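Local coordinates for putative periplasmic or exported protein (Salmonella enterica subsp. enterica serovar Typhimurium, PDB 4GQZ) that probably binds copper in the periplasm and contributes to copper resistance, at residues P94-V99 with E133-G138; R126-T131 with I145-D150; T26-P31 with Q113-G118; S7-Q12 with L47-G52; F79-S84 with Q152-E157. One frame throughout, in Å; residues are numbered along the deposited sequence.

In the fold
From the N terminus, interaction 4 closes first, setting helix 5-12 against strand 46-50 of the four-stranded antiparallel sheet. Interaction 3 starts inside that loop, at the end of helix 20-28, and closes beyond it at 113-118, so the two cross. Interaction 5 opens at 79-84 and closes last, at 152-157, crossing interaction 3 and enclosing interactions 1 and 2. Those two cross each other and share strand 129-136 of the five-stranded sheet. Interactions 3 and 5 meet where Asp28 OD1 lies 3.0 Å from His81 NE2, a probable hydrogen bond. Interactions 1 and 4 lie on opposite sides of the chain's centre, about 34 Å apart between centres.

Interaction 1: residues P94-V99 with E133-G138; sequences PFTVKV and EVSYNG
Phe95 and Tyr136 meet at one end of an antiparallel strand pair whose short axes run 157° apart. Phe95 CG stands anti to the carbonyl carbon (chi1 -66°), beside the backbone N; the CD1 corner of the ring reaches Val134 CG1 at 3.6 Å and Tyr136 CB at 3.7 Å. The two ring planes are inclined at 43°, with centroids 5.5 Å apart. The Tyr136 ring turns its edge to the backbone of Pro94, whose O lies in the ring plane 3.2 Å from Tyr136 CD1. Asn137 CB sits over the centre of one Tyr136 face.

Thr96 and Ser135 form a hydrogen-bonded pair, their N-O distances 3.0 Å (Thr96 N to Ser135 O) and 2.9 Å (Ser135 N to Thr96 O). Beside them Ser135 OG packs 3.4 Å from Thr96 CB, while Thr96 OG1 bonds to Glu111. Lys98 and Glu133 form the next such pair. The Lys98 chain bends at chi3, and its NZ makes a long salt bridge with Glu133 OE1 at 3.9 Å.

Val97 and Val134 form the intervening non-hydrogen-bonded pair. Strand 94-101 also bonds to strands 106-109 and 111-113, strand 129-136 pairs with 139-146, and the loop residue Pro70 packs against Phe95 and Val134.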
# COMPACT_ATOMS: atom_id res chain seq x y z
N PRO B 94 4.58 -21.06 -17.95
CA PRO B 94 5.65 -20.81 -16.99
C PRO B 94 6.71 -19.91 -17.60
O PRO B 94 7.14 -20.15 -18.72
CB PRO B 94 6.22 -22.21 -16.75
CG PRO B 94 5.99 -22.94 -18.04
CD PRO B 94 4.69 -22.39 -18.58
N PHE B 95 7.11 -18.87 -16.88
CA PHE B 95 8.16 -17.99 -17.37
C PHE B 95 9.28 -17.87 -16.34
O PHE B 95 9.07 -18.09 -15.15
CB PHE B 95 7.60 -16.60 -17.67
CG PHE B 95 6.62 -16.57 -18.81
CD1 PHE B 95 7.06 -16.43 -20.12
CD2 PHE B 95 5.25 -16.68 -18.58
CE1 PHE B 95 6.15 -16.40 -21.17
CE2 PHE B 95 4.34 -16.65 -19.62
CZ PHE B 95 4.79 -16.51 -20.92
N THR B 96 10.48 -17.54 -16.81
CA THR B 96 11.53 -17.09 -15.90
C THR B 96 11.63 -15.57 -15.98
O THR B 96 11.75 -15.00 -17.07
CB THR B 96 12.89 -17.74 -16.23
OG1 THR B 96 12.78 -19.16 -16.06
CG2 THR B 96 13.96 -17.23 -15.29
N VAL B 97 11.57 -14.91 -14.83
CA VAL B 97 11.46 -13.45 -14.79
C VAL B 97 12.62 -12.85 -14.02
O VAL B 97 12.88 -13.24 -12.87
CB VAL B 97 10.12 -13.03 -14.13
CG1 VAL B 97 10.03 -11.50 -14.00
CG2 VAL B 97 8.92 -13.60 -14.92
N LYS B 98 13.34 -11.91 -14.63
CA LYS B 98 14.41 -11.21 -13.92
C LYS B 98 14.28 -9.71 -14.04
O LYS B 98 14.15 -9.18 -15.15
CB LYS B 98 15.79 -11.63 -14.44
CG LYS B 98 16.93 -10.98 -13.65
CD LYS B 98 18.31 -11.56 -13.99
CE LYS B 98 18.72 -11.26 -15.41
NZ LYS B 98 20.00 -11.94 -15.75
N VAL B 99 14.30 -9.02 -12.91
CA VAL B 99 14.31 -7.56 -12.94
C VAL B 99 15.58 -7.07 -12.26
O VAL B 99 15.86 -7.45 -11.12
CB VAL B 99 13.10 -6.96 -12.24
CG1 VAL B 99 13.27 -5.44 -12.10
CG2 VAL B 99 11.84 -7.28 -13.02
N GLU B 133 13.78 -8.89 -17.92
CA GLU B 133 14.01 -9.94 -18.91
C GLU B 133 13.08 -11.09 -18.61
O GLU B 133 12.86 -11.43 -17.45
CB GLU B 133 15.46 -10.44 -18.92
CG GLU B 133 15.71 -11.52 -19.99
CD GLU B 133 17.11 -12.11 -19.94
OE1 GLU B 133 17.89 -11.72 -19.05
OE2 GLU B 133 17.42 -12.96 -20.81
N VAL B 134 12.50 -11.65 -19.67
CA VAL B 134 11.59 -12.77 -19.53
C VAL B 134 12.11 -13.88 -20.43
O VAL B 134 12.67 -13.62 -21.50
CB VAL B 134 10.15 -12.37 -19.92
CG1 VAL B 134 9.21 -13.56 -19.83
CG2 VAL B 134 9.67 -11.26 -19.01
N SER B 135 11.97 -15.13 -19.99
CA SER B 135 12.41 -16.23 -20.85
C SER B 135 11.43 -17.39 -20.79
O SER B 135 10.83 -17.66 -19.74
CB SER B 135 13.84 -16.66 -20.51
OG SER B 135 13.86 -17.58 -19.44
N TYR B 136 11.24 -18.05 -21.93
CA TYR B 136 10.28 -19.15 -22.06
C TYR B 136 10.78 -20.12 -23.11
O TYR B 136 11.04 -19.71 -24.24
CB TYR B 136 8.93 -18.59 -22.50
CG TYR B 136 7.91 -19.64 -22.90
CD1 TYR B 136 7.29 -20.43 -21.95
CD2 TYR B 136 7.58 -19.83 -24.24
CE1 TYR B 136 6.36 -21.39 -22.31
CE2 TYR B 136 6.65 -20.79 -24.62
CZ TYR B 136 6.04 -21.56 -23.65
OH TYR B 136 5.12 -22.51 -24.01
N ASN B 137 10.95 -21.39 -22.73
CA ASN B 137 11.31 -22.47 -23.65
C ASN B 137 12.41 -22.09 -24.66
O ASN B 137 12.24 -22.18 -25.88
CB ASN B 137 10.05 -23.03 -24.34
CG ASN B 137 10.34 -24.21 -25.27
OD1 ASN B 137 10.69 -25.31 -24.82
ND2 ASN B 137 10.17 -23.99 -26.57
N GLY B 138 13.53 -21.60 -24.13
CA GLY B 138 14.67 -21.27 -24.97
C GLY B 138 14.66 -19.86 -25.54
O GLY B 138 15.65 -19.44 -26.14

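Interaction 2: residues R126-T131 with I145-D150; sequences RNMEGT and IATSDD
Thr147 O takes a 2.8 Å bond from Asn127 N, and a water donates to the same oxygen. Asn127 N lies well above the carbonyl plane, 66° out of it, although its N-H points nearly straight at the oxygen (168°). That water also accepts from Arg126 NH1, in the guanidinium plane, and donates to Asp149 OD1. The direct Arg126-Asp149 approach, 4.1 Å from NH1 to OD1, is too long for a salt bridge: the side chains cross at about a right angle and no N-H points at OD1, so any attraction between the two charges acts at a distance, with the water bridging them. A second water donates to Asn127 OD1 and accepts from Asp149 N.

Thr147 OG1 stands between its backbone N and carbonyl carbon (chi1 55°), where it accepts from Met128 N at 2.9 Å; it also bonds to Pro125 O. Met128, a selenomethionine, passes close by, its CG 3.0 Å from Thr147 OG1. Its chain then bends at chi2 and chi3, and CE ends 4.2 Å from Ile145 CD1.

Further along, Gly130 and Ile145 make a hydrogen-bonded antiparallel pair, with Ile145 N 2.9 Å from Gly130 O, while Glu129 and Ala146 form the adjacent non-hydrogen-bonded pair. The contact therefore joins the open end of the beta hairpin 129-136/139-146. Ile145 packs on Val99 of strand 94-101, Leu66 of strand 63-68 and Leu124 of strand 120-125; Arg126 bonds to the loop residues Ser44 and Gly61 and packs on Thr19 of the second subunit.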
# COMPACT_ATOMS: atom_id res chain seq x y z
N ARG B 126 9.72 2.01 -5.98
CA ARG B 126 9.39 3.17 -6.79
C ARG B 126 10.63 3.97 -7.17
O ARG B 126 11.66 3.87 -6.51
CB ARG B 126 8.41 4.07 -6.02
CG ARG B 126 7.04 3.44 -5.85
CD ARG B 126 6.06 4.35 -5.10
NE ARG B 126 4.72 3.77 -5.06
CZ ARG B 126 3.87 3.77 -6.09
NH1 ARG B 126 4.21 4.31 -7.25
NH2 ARG B 126 2.67 3.23 -5.95
N ASN B 127 10.52 4.73 -8.25
CA ASN B 127 11.61 5.60 -8.71
C ASN B 127 12.90 4.88 -9.03
O ASN B 127 13.99 5.41 -8.82
CB ASN B 127 11.85 6.73 -7.70
CG ASN B 127 10.65 7.64 -7.57
OD1 ASN B 127 10.13 8.14 -8.57
ND2 ASN B 127 10.18 7.83 -6.35
N MSE B 128 12.80 3.66 -9.56
CA MSE B 128 13.98 3.00 -10.09
C MSE B 128 13.90 2.98 -11.61
O MSE B 128 12.84 3.23 -12.19
CB MSE B 128 14.12 1.57 -9.55
CG MSE B 128 12.93 0.66 -9.84
SE MSE B 128 13.39 -1.25 -10.15
CE MSE B 128 14.15 -1.08 -11.93
N GLU B 129 15.03 2.72 -12.25
CA GLU B 129 15.12 2.48 -13.68
C GLU B 129 15.84 1.15 -13.81
O GLU B 129 16.71 0.82 -12.99
CB GLU B 129 15.95 3.57 -14.36
CG GLU B 129 15.56 4.98 -13.98
CD GLU B 129 16.38 6.03 -14.71
OE1 GLU B 129 15.77 6.95 -15.31
OE2 GLU B 129 17.63 5.94 -14.68
N GLY B 130 15.50 0.36 -14.82
CA GLY B 130 16.20 -0.91 -14.97
C GLY B 130 15.76 -1.69 -16.19
O GLY B 130 15.35 -1.12 -17.20
N THR B 131 15.86 -3.01 -16.08
CA THR B 131 15.56 -3.88 -17.20
C THR B 131 14.77 -5.07 -16.70
O THR B 131 15.07 -5.63 -15.65
CB THR B 131 16.85 -4.40 -17.88
OG1 THR B 131 17.62 -3.28 -18.35
CG2 THR B 131 16.52 -5.31 -19.08
N ILE B 145 12.63 -0.65 -18.15
CA ILE B 145 11.47 -0.30 -17.37
C ILE B 145 11.83 0.83 -16.41
O ILE B 145 13.01 1.09 -16.14
CB ILE B 145 10.92 -1.50 -16.56
CG1 ILE B 145 11.96 -1.98 -15.55
CG2 ILE B 145 10.46 -2.62 -17.50
CD1 ILE B 145 11.37 -2.88 -14.46
N ALA B 146 10.81 1.50 -15.91
CA ALA B 146 11.02 2.51 -14.87
C ALA B 146 9.79 2.55 -13.99
O ALA B 146 8.72 2.15 -14.41
CB ALA B 146 11.31 3.87 -15.49
N THR B 147 9.95 3.02 -12.75
CA THR B 147 8.83 3.00 -11.80
C THR B 147 8.60 4.37 -11.16
O THR B 147 8.31 4.49 -9.96
CB THR B 147 9.05 1.94 -10.71
OG1 THR B 147 10.31 2.17 -10.08
CG2 THR B 147 9.07 0.53 -11.31
N SER B 148 8.75 5.41 -11.97
CA SER B 148 8.45 6.76 -11.51
C SER B 148 6.94 7.00 -11.61
O SER B 148 6.21 6.14 -12.11
CB SER B 148 9.21 7.78 -12.35
OG SER B 148 8.52 8.02 -13.56
N ASP B 149 6.47 8.14 -11.12
CA ASP B 149 5.03 8.39 -11.13
C ASP B 149 4.41 8.51 -12.52
O ASP B 149 3.21 8.35 -12.67
CB ASP B 149 4.66 9.61 -10.28
CG ASP B 149 4.84 9.35 -8.81
OD1 ASP B 149 4.86 8.17 -8.42
OD2 ASP B 149 4.95 10.33 -8.04
N ASP B 150 5.23 8.80 -13.53
CA ASP B 150 4.70 8.91 -14.89
C ASP B 150 4.95 7.65 -15.72
O ASP B 150 4.67 7.63 -16.92
CB ASP B 150 5.26 10.15 -15.60
CG ASP B 150 6.77 10.15 -15.68
OD1 ASP B 150 7.42 9.53 -14.82
OD2 ASP B 150 7.32 10.79 -16.60
O HOH W 1 6.30 5.79 -8.38
O HOH W 2 7.93 9.53 -9.54

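Interaction 3: residues T26-P31 with Q113-G118; sequences TIDQTP and QSYRNG
A CH-pi contact, one direct side-chain hydrogen bond and bridging waters join the C-terminal end of helix 20-28 to the type I beta turn Tyr115-Gly118, in the loop between strands 111-113 and 120-125. Gln29 places its CG over the centre of one Tyr115 face, 3.4 Å from the ring centroid and 5° off the ring normal. The Gln29 chain is extended beyond CG, with its amide plane 31° from the ring; one water links NE2 to Tyr115 OH, a hydroxyl also bonded to Gly121 N.

Water holds the backbones together as well. One molecule donates to Asp28 O and Thr30 O and accepts from Asn117 N, and another joins Gln29 O to Arg116 N. Arg116 CB packs 3.7 Å from Pro31 CA.

Asp28 is the polar centre of the contact. Its OD2 lies in the plane of the Tyr115 ring, 3.9 Å from CE2, and bonds to Tyr65 and Ser67; its OD1 bonds to His81. Into that network Asn117 ND2 donates to Asp28 OD1 at 2.9 Å, nearly in line with the carboxylate C-O bond, the amide and carboxylate planes being 79° apart.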
# COMPACT_ATOMS: atom_id res chain seq x y z
N THR B 26 -5.58 -10.07 -6.54
CA THR B 26 -6.79 -10.89 -6.69
C THR B 26 -7.44 -10.62 -8.03
O THR B 26 -7.85 -11.55 -8.75
CB THR B 26 -7.81 -10.59 -5.56
OG1 THR B 26 -7.21 -10.84 -4.28
CG2 THR B 26 -9.05 -11.45 -5.73
N ILE B 27 -7.54 -9.35 -8.39
CA ILE B 27 -8.22 -8.98 -9.62
C ILE B 27 -7.43 -9.40 -10.84
O ILE B 27 -7.97 -10.03 -11.77
CB ILE B 27 -8.51 -7.47 -9.67
CG1 ILE B 27 -9.45 -7.06 -8.54
CG2 ILE B 27 -9.18 -7.10 -10.99
CD1 ILE B 27 -9.82 -5.58 -8.57
N ASP B 28 -6.14 -9.08 -10.86
CA ASP B 28 -5.30 -9.43 -12.02
C ASP B 28 -5.25 -10.93 -12.23
O ASP B 28 -5.18 -11.41 -13.36
CB ASP B 28 -3.89 -8.88 -11.81
CG ASP B 28 -3.18 -8.53 -13.12
OD1 ASP B 28 -3.78 -8.63 -14.22
OD2 ASP B 28 -2.00 -8.13 -13.05
N GLN B 29 -5.30 -11.69 -11.14
CA GLN B 29 -5.09 -13.12 -11.23
C GLN B 29 -6.40 -13.89 -11.32
O GLN B 29 -6.38 -15.12 -11.29
CB GLN B 29 -4.26 -13.63 -10.06
CG GLN B 29 -2.82 -13.09 -10.02
CD GLN B 29 -2.09 -13.48 -8.75
OE1 GLN B 29 -2.36 -14.53 -8.18
NE2 GLN B 29 -1.17 -12.63 -8.30
N THR B 30 -7.53 -13.19 -11.42
CA THR B 30 -8.82 -13.88 -11.43
C THR B 30 -8.88 -14.81 -12.65
O THR B 30 -8.57 -14.41 -13.77
CB THR B 30 -10.04 -12.92 -11.35
OG1 THR B 30 -11.26 -13.68 -11.29
CG2 THR B 30 -10.11 -12.03 -12.55
N PRO B 31 -9.23 -16.08 -12.41
CA PRO B 31 -9.26 -17.07 -13.50
C PRO B 31 -10.59 -17.04 -14.25
O PRO B 31 -11.26 -18.07 -14.34
CB PRO B 31 -9.13 -18.39 -12.75
CG PRO B 31 -9.83 -18.14 -11.45
CD PRO B 31 -9.50 -16.70 -11.10
N GLN B 113 4.36 -17.95 -13.14
CA GLN B 113 3.33 -18.45 -14.04
C GLN B 113 2.43 -17.30 -14.48
O GLN B 113 1.91 -16.58 -13.63
CB GLN B 113 2.48 -19.47 -13.28
CG GLN B 113 1.55 -20.28 -14.14
CD GLN B 113 2.21 -21.52 -14.69
OE1 GLN B 113 3.44 -21.63 -14.70
NE2 GLN B 113 1.41 -22.47 -15.15
N SER B 114 2.26 -17.11 -15.79
CA SER B 114 1.32 -16.09 -16.27
C SER B 114 -0.09 -16.45 -15.84
O SER B 114 -0.39 -17.63 -15.63
CB SER B 114 1.38 -15.94 -17.79
OG SER B 114 1.06 -17.17 -18.43
N TYR B 115 -0.96 -15.46 -15.69
CA TYR B 115 -2.32 -15.71 -15.22
C TYR B 115 -3.24 -16.05 -16.39
O TYR B 115 -2.79 -16.12 -17.54
CB TYR B 115 -2.88 -14.49 -14.47
CG TYR B 115 -1.85 -13.82 -13.57
CD1 TYR B 115 -0.95 -14.57 -12.83
CD2 TYR B 115 -1.77 -12.43 -13.50
CE1 TYR B 115 0.00 -13.97 -12.03
CE2 TYR B 115 -0.82 -11.81 -12.70
CZ TYR B 115 0.06 -12.59 -11.97
OH TYR B 115 1.02 -12.00 -11.16
N ARG B 116 -4.51 -16.25 -16.07
CA ARG B 116 -5.55 -16.56 -17.06
C ARG B 116 -5.62 -15.46 -18.12
O ARG B 116 -5.92 -15.73 -19.29
CB ARG B 116 -6.90 -16.71 -16.34
CG ARG B 116 -8.13 -16.84 -17.26
CD ARG B 116 -7.98 -18.02 -18.19
NE ARG B 116 -8.54 -17.71 -19.51
CZ ARG B 116 -9.83 -17.80 -19.80
NH1 ARG B 116 -10.69 -18.20 -18.86
NH2 ARG B 116 -10.27 -17.49 -21.02
N ASN B 117 -5.31 -14.23 -17.72
CA ASN B 117 -5.34 -13.11 -18.64
C ASN B 117 -4.03 -12.92 -19.43
O ASN B 117 -3.89 -11.94 -20.16
CB ASN B 117 -5.75 -11.81 -17.93
CG ASN B 117 -4.67 -11.29 -16.96
OD1 ASN B 117 -3.68 -11.95 -16.71
ND2 ASN B 117 -4.89 -10.09 -16.41
N GLY B 118 -3.09 -13.84 -19.27
CA GLY B 118 -1.83 -13.77 -20.00
C GLY B 118 -0.78 -12.82 -19.43
O GLY B 118 0.30 -12.65 -20.02
O HOH W 3 -5.98 -13.60 -14.96
O HOH W 4 -0.36 -10.14 -9.36
O HOH W 5 -5.15 -16.63 -13.14
O HOH W 6 -10.08 -20.27 -16.61

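Interaction 4: residues S7-Q12 with L47-G52; sequences SAFLAQ and LKLSDG
Phe9 carries the apolar contact between helix 7-12 and strand 47-50, whose short axes pass 10.2 Å apart at 84°. With its CG anti to the backbone N, the side chain leaves the helix toward the strand, and the CE1 and CE2 corners of its ring meet different residues. CE1 approaches Leu49, 3.7 Å from CD1 and 3.8 Å from CB, at an oblique angle to the ring. At the other corner CE2 meets Asp51 CB at 3.7 Å, with that carbon near the ring plane, so an edge of the ring rests against the aliphatic part of the aspartate. The Asp51 carboxylate is turned 75° from the ring. Leu10 adds a looser apolar touch, its CD1 4.2 Å from Leu49 CD1, so one methyl of each leucine lies beside the phenylalanine.

The polar contact is a single bond between two exposed side chains. Gln12 NE2 donates to Asp51 OD2 at 3.0 Å, with a bent N-H...O angle of 130°. The donor meets OD2 nearly along the carboxylate C-O bond, while the oxygen is somewhat tilted from the glutamine amide plane. Gln12 CG sits between its backbone N and carbonyl carbon, and the chain extends from there to the aspartate.

In the fold, this part of helix 5-12 packs on strand 46-50, which has strands 39-42 and 55-59 as its neighbours. The Phe9 ring also meets the rings of His13 and Tyr56, Leu49 packs on Ile27 of helix 20-28, and Leu10 touches Thr57 of the second subunit.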
# COMPACT_ATOMS: atom_id res chain seq x y z
N SER B 7 -17.21 2.07 -0.39
CA SER B 7 -17.05 1.03 0.63
C SER B 7 -17.94 -0.17 0.33
O SER B 7 -17.52 -1.32 0.46
CB SER B 7 -17.38 1.58 2.02
OG SER B 7 -16.38 2.49 2.43
N ALA B 8 -19.16 0.10 -0.10
CA ALA B 8 -20.07 -0.99 -0.43
C ALA B 8 -19.59 -1.81 -1.64
O ALA B 8 -19.74 -3.04 -1.65
CB ALA B 8 -21.49 -0.47 -0.63
N PHE B 9 -19.02 -1.14 -2.64
CA PHE B 9 -18.47 -1.82 -3.82
C PHE B 9 -17.43 -2.83 -3.37
O PHE B 9 -17.45 -3.98 -3.78
CB PHE B 9 -17.82 -0.80 -4.77
CG PHE B 9 -17.21 -1.41 -6.02
CD1 PHE B 9 -15.91 -1.87 -6.01
CD2 PHE B 9 -17.95 -1.50 -7.20
CE1 PHE B 9 -15.34 -2.43 -7.15
CE2 PHE B 9 -17.39 -2.06 -8.34
CZ PHE B 9 -16.08 -2.52 -8.31
N LEU B 10 -16.51 -2.38 -2.51
CA LEU B 10 -15.47 -3.27 -1.97
C LEU B 10 -16.08 -4.53 -1.34
O LEU B 10 -15.66 -5.65 -1.63
CB LEU B 10 -14.60 -2.51 -0.97
CG LEU B 10 -13.31 -1.88 -1.49
CD1 LEU B 10 -13.57 -1.06 -2.71
CD2 LEU B 10 -12.66 -1.01 -0.45
N ALA B 11 -17.09 -4.34 -0.50
CA ALA B 11 -17.73 -5.44 0.21
C ALA B 11 -18.39 -6.46 -0.72
O ALA B 11 -18.36 -7.66 -0.44
CB ALA B 11 -18.74 -4.89 1.20
N GLN B 12 -18.97 -5.99 -1.82
CA GLN B 12 -19.77 -6.85 -2.69
C GLN B 12 -18.95 -7.58 -3.75
O GLN B 12 -19.47 -8.49 -4.42
CB GLN B 12 -20.88 -6.05 -3.38
CG GLN B 12 -20.36 -5.02 -4.38
CD GLN B 12 -21.44 -4.52 -5.34
OE1 GLN B 12 -22.54 -5.07 -5.42
NE2 GLN B 12 -21.11 -3.46 -6.09
N LEU B 47 -5.45 2.46 -8.01
CA LEU B 47 -6.28 1.43 -8.60
C LEU B 47 -7.65 2.08 -8.85
O LEU B 47 -8.23 2.64 -7.92
CB LEU B 47 -6.43 0.29 -7.60
CG LEU B 47 -6.84 -1.13 -7.98
CD1 LEU B 47 -7.88 -1.65 -7.01
CD2 LEU B 47 -7.27 -1.28 -9.45
N LYS B 48 -8.15 2.05 -10.08
CA LYS B 48 -9.46 2.65 -10.39
C LYS B 48 -10.49 1.57 -10.61
O LYS B 48 -10.29 0.65 -11.40
CB LYS B 48 -9.40 3.52 -11.66
CG LYS B 48 -8.36 4.62 -11.65
CD LYS B 48 -8.28 5.24 -13.06
CE LYS B 48 -7.11 6.21 -13.21
NZ LYS B 48 -6.84 6.50 -14.66
N LEU B 49 -11.62 1.68 -9.91
CA LEU B 49 -12.65 0.65 -10.00
C LEU B 49 -13.97 1.28 -10.39
O LEU B 49 -14.27 2.41 -9.99
CB LEU B 49 -12.82 -0.05 -8.65
CG LEU B 49 -11.61 -0.76 -8.04
CD1 LEU B 49 -11.88 -1.11 -6.56
CD2 LEU B 49 -11.28 -2.00 -8.84
N SER B 50 -14.76 0.54 -11.16
CA SER B 50 -16.08 1.02 -11.55
C SER B 50 -17.11 -0.09 -11.76
O SER B 50 -16.77 -1.17 -12.25
CB SER B 50 -15.99 1.92 -12.78
OG SER B 50 -17.22 2.61 -12.98
N ASP B 51 -18.36 0.20 -11.39
CA ASP B 51 -19.50 -0.71 -11.49
C ASP B 51 -20.38 -0.23 -12.65
O ASP B 51 -21.29 -0.93 -13.11
CB ASP B 51 -20.32 -0.66 -10.18
CG ASP B 51 -21.20 -1.89 -9.98
OD1 ASP B 51 -21.64 -2.50 -10.98
OD2 ASP B 51 -21.46 -2.24 -8.80
N GLY B 52 -20.09 0.97 -13.12
CA GLY B 52 -20.91 1.61 -14.12
C GLY B 52 -20.23 2.91 -14.49
O GLY B 52 -19.03 2.92 -14.74

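Interaction 5: residues F79-S84 with Q152-E157; sequences FNHSLS and QTCLTE
Phe79 O accepts two backbone bonds, from Thr153 N and from Cys154 N, each 3.1 Å long. Both are weak and bent, with angles at the hydrogen of 132° and 134°, as one carbonyl serves two successive amides.

The straighter bond ends on a side chain: the backbone N of His81 donates to Thr153 OG1 at 3.0 Å and 169°. Thr153 OG1 occupies the position between its backbone N and carbonyl carbon, and it bonds to Ile42 O as well. Gln152 NE2 makes a weak bond to Cys154 O within its own segment, while Gln152 CB lies over one Phe79 face, 3.8 Å from the ring centroid and offset toward the rim.

His81 CB packs 3.8 Å from Cys154 CB. The imidazole leads away to Asp28 OD1, which bonds to NE2, whereas Cys154 SG lies 3.9 Å from His81 ND1, oblique to the ring.

Cys154 is disulfide-bonded to Cys78, immediately before Phe79, so a covalent link accompanies the two weak bonds from Thr153 and Cys154 to this segment. The disulfide shows that these two cysteines are oxidised here, as expected for a periplasmic protein, and the hydrogen bond between His81 NE2 and Asp28 OD1 would probably polarise the imidazole.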
# COMPACT_ATOMS: atom_id res chain seq x y z
N PHE B 79 -0.89 1.40 -21.99
CA PHE B 79 -0.15 2.29 -21.10
C PHE B 79 -0.44 1.96 -19.63
O PHE B 79 0.44 1.51 -18.89
CB PHE B 79 -0.40 3.77 -21.39
CG PHE B 79 0.54 4.69 -20.66
CD1 PHE B 79 1.87 4.80 -21.05
CD2 PHE B 79 0.11 5.41 -19.54
CE1 PHE B 79 2.75 5.63 -20.36
CE2 PHE B 79 0.99 6.23 -18.85
CZ PHE B 79 2.30 6.34 -19.26
N ASN B 80 -1.68 2.16 -19.22
CA ASN B 80 -2.12 1.69 -17.91
C ASN B 80 -2.84 0.35 -18.04
O ASN B 80 -3.75 0.21 -18.85
CB ASN B 80 -2.98 2.74 -17.21
CG ASN B 80 -2.15 3.88 -16.64
OD1 ASN B 80 -0.99 3.67 -16.24
ND2 ASN B 80 -2.70 5.08 -16.62
N HIS B 81 -2.42 -0.63 -17.25
CA HIS B 81 -2.95 -1.98 -17.37
C HIS B 81 -4.42 -2.09 -16.99
O HIS B 81 -4.84 -1.60 -15.95
CB HIS B 81 -2.13 -2.94 -16.49
CG HIS B 81 -2.61 -4.36 -16.54
ND1 HIS B 81 -2.87 -5.02 -17.72
CD2 HIS B 81 -2.87 -5.25 -15.54
CE1 HIS B 81 -3.27 -6.26 -17.45
NE2 HIS B 81 -3.28 -6.42 -16.14
N SER B 82 -5.20 -2.74 -17.85
CA SER B 82 -6.58 -3.05 -17.52
C SER B 82 -6.65 -4.43 -16.87
O SER B 82 -6.42 -5.44 -17.53
CB SER B 82 -7.44 -3.05 -18.79
OG SER B 82 -8.76 -3.46 -18.48
N LEU B 83 -6.97 -4.47 -15.58
CA LEU B 83 -7.00 -5.72 -14.84
C LEU B 83 -8.25 -6.53 -15.19
O LEU B 83 -8.33 -7.73 -14.91
CB LEU B 83 -6.97 -5.44 -13.34
CG LEU B 83 -5.79 -4.62 -12.81
CD1 LEU B 83 -6.20 -3.86 -11.58
CD2 LEU B 83 -4.63 -5.51 -12.48
N SER B 84 -9.21 -5.86 -15.82
CA SER B 84 -10.53 -6.45 -16.02
C SER B 84 -10.87 -6.70 -17.49
O SER B 84 -11.80 -7.46 -17.77
CB SER B 84 -11.58 -5.51 -15.46
OG SER B 84 -11.50 -4.27 -16.14
N GLN B 152 4.47 3.78 -17.12
CA GLN B 152 3.33 2.92 -17.44
C GLN B 152 3.29 1.70 -16.54
O GLN B 152 4.33 1.25 -16.05
CB GLN B 152 3.40 2.46 -18.90
CG GLN B 152 4.51 1.46 -19.16
CD GLN B 152 4.88 1.35 -20.63
OE1 GLN B 152 5.99 1.72 -21.02
NE2 GLN B 152 3.97 0.83 -21.45
N THR B 153 2.10 1.15 -16.32
CA THR B 153 1.95 -0.04 -15.49
C THR B 153 1.75 -1.27 -16.37
O THR B 153 1.64 -2.40 -15.87
CB THR B 153 0.77 0.13 -14.52
OG1 THR B 153 -0.46 0.33 -15.26
CG2 THR B 153 1.03 1.33 -13.63
N CYS B 154 1.72 -1.05 -17.68
CA CYS B 154 1.50 -2.15 -18.60
C CYS B 154 2.64 -2.23 -19.60
O CYS B 154 2.99 -1.24 -20.24
CB CYS B 154 0.17 -1.94 -19.33
SG CYS B 154 -0.39 -3.38 -20.22
N LEU B 155 3.23 -3.41 -19.73
CA LEU B 155 4.34 -3.64 -20.66
C LEU B 155 3.97 -4.81 -21.57
O LEU B 155 3.89 -5.96 -21.12
CB LEU B 155 5.63 -3.94 -19.89
CG LEU B 155 6.83 -4.35 -20.73
CD1 LEU B 155 7.15 -3.28 -21.78
CD2 LEU B 155 8.04 -4.61 -19.86
N THR B 156 3.71 -4.53 -22.86
CA THR B 156 3.34 -5.59 -23.79
C THR B 156 4.40 -5.79 -24.88
O THR B 156 4.30 -6.72 -25.68
CB THR B 156 1.98 -5.32 -24.46
OG1 THR B 156 1.98 -3.99 -25.01
CG2 THR B 156 0.83 -5.43 -23.45
N GLU B 157 5.41 -4.92 -24.89
CA GLU B 157 6.47 -4.98 -25.91
C GLU B 157 7.53 -6.02 -25.56
O GLU B 157 8.70 -5.69 -25.38
CB GLU B 157 7.13 -3.60 -26.07
CG GLU B 157 6.22 -2.52 -26.69
CD GLU B 157 6.81 -1.11 -26.63
OE1 GLU B 157 6.09 -0.15 -27.00
OE2 GLU B 157 7.98 -0.94 -26.21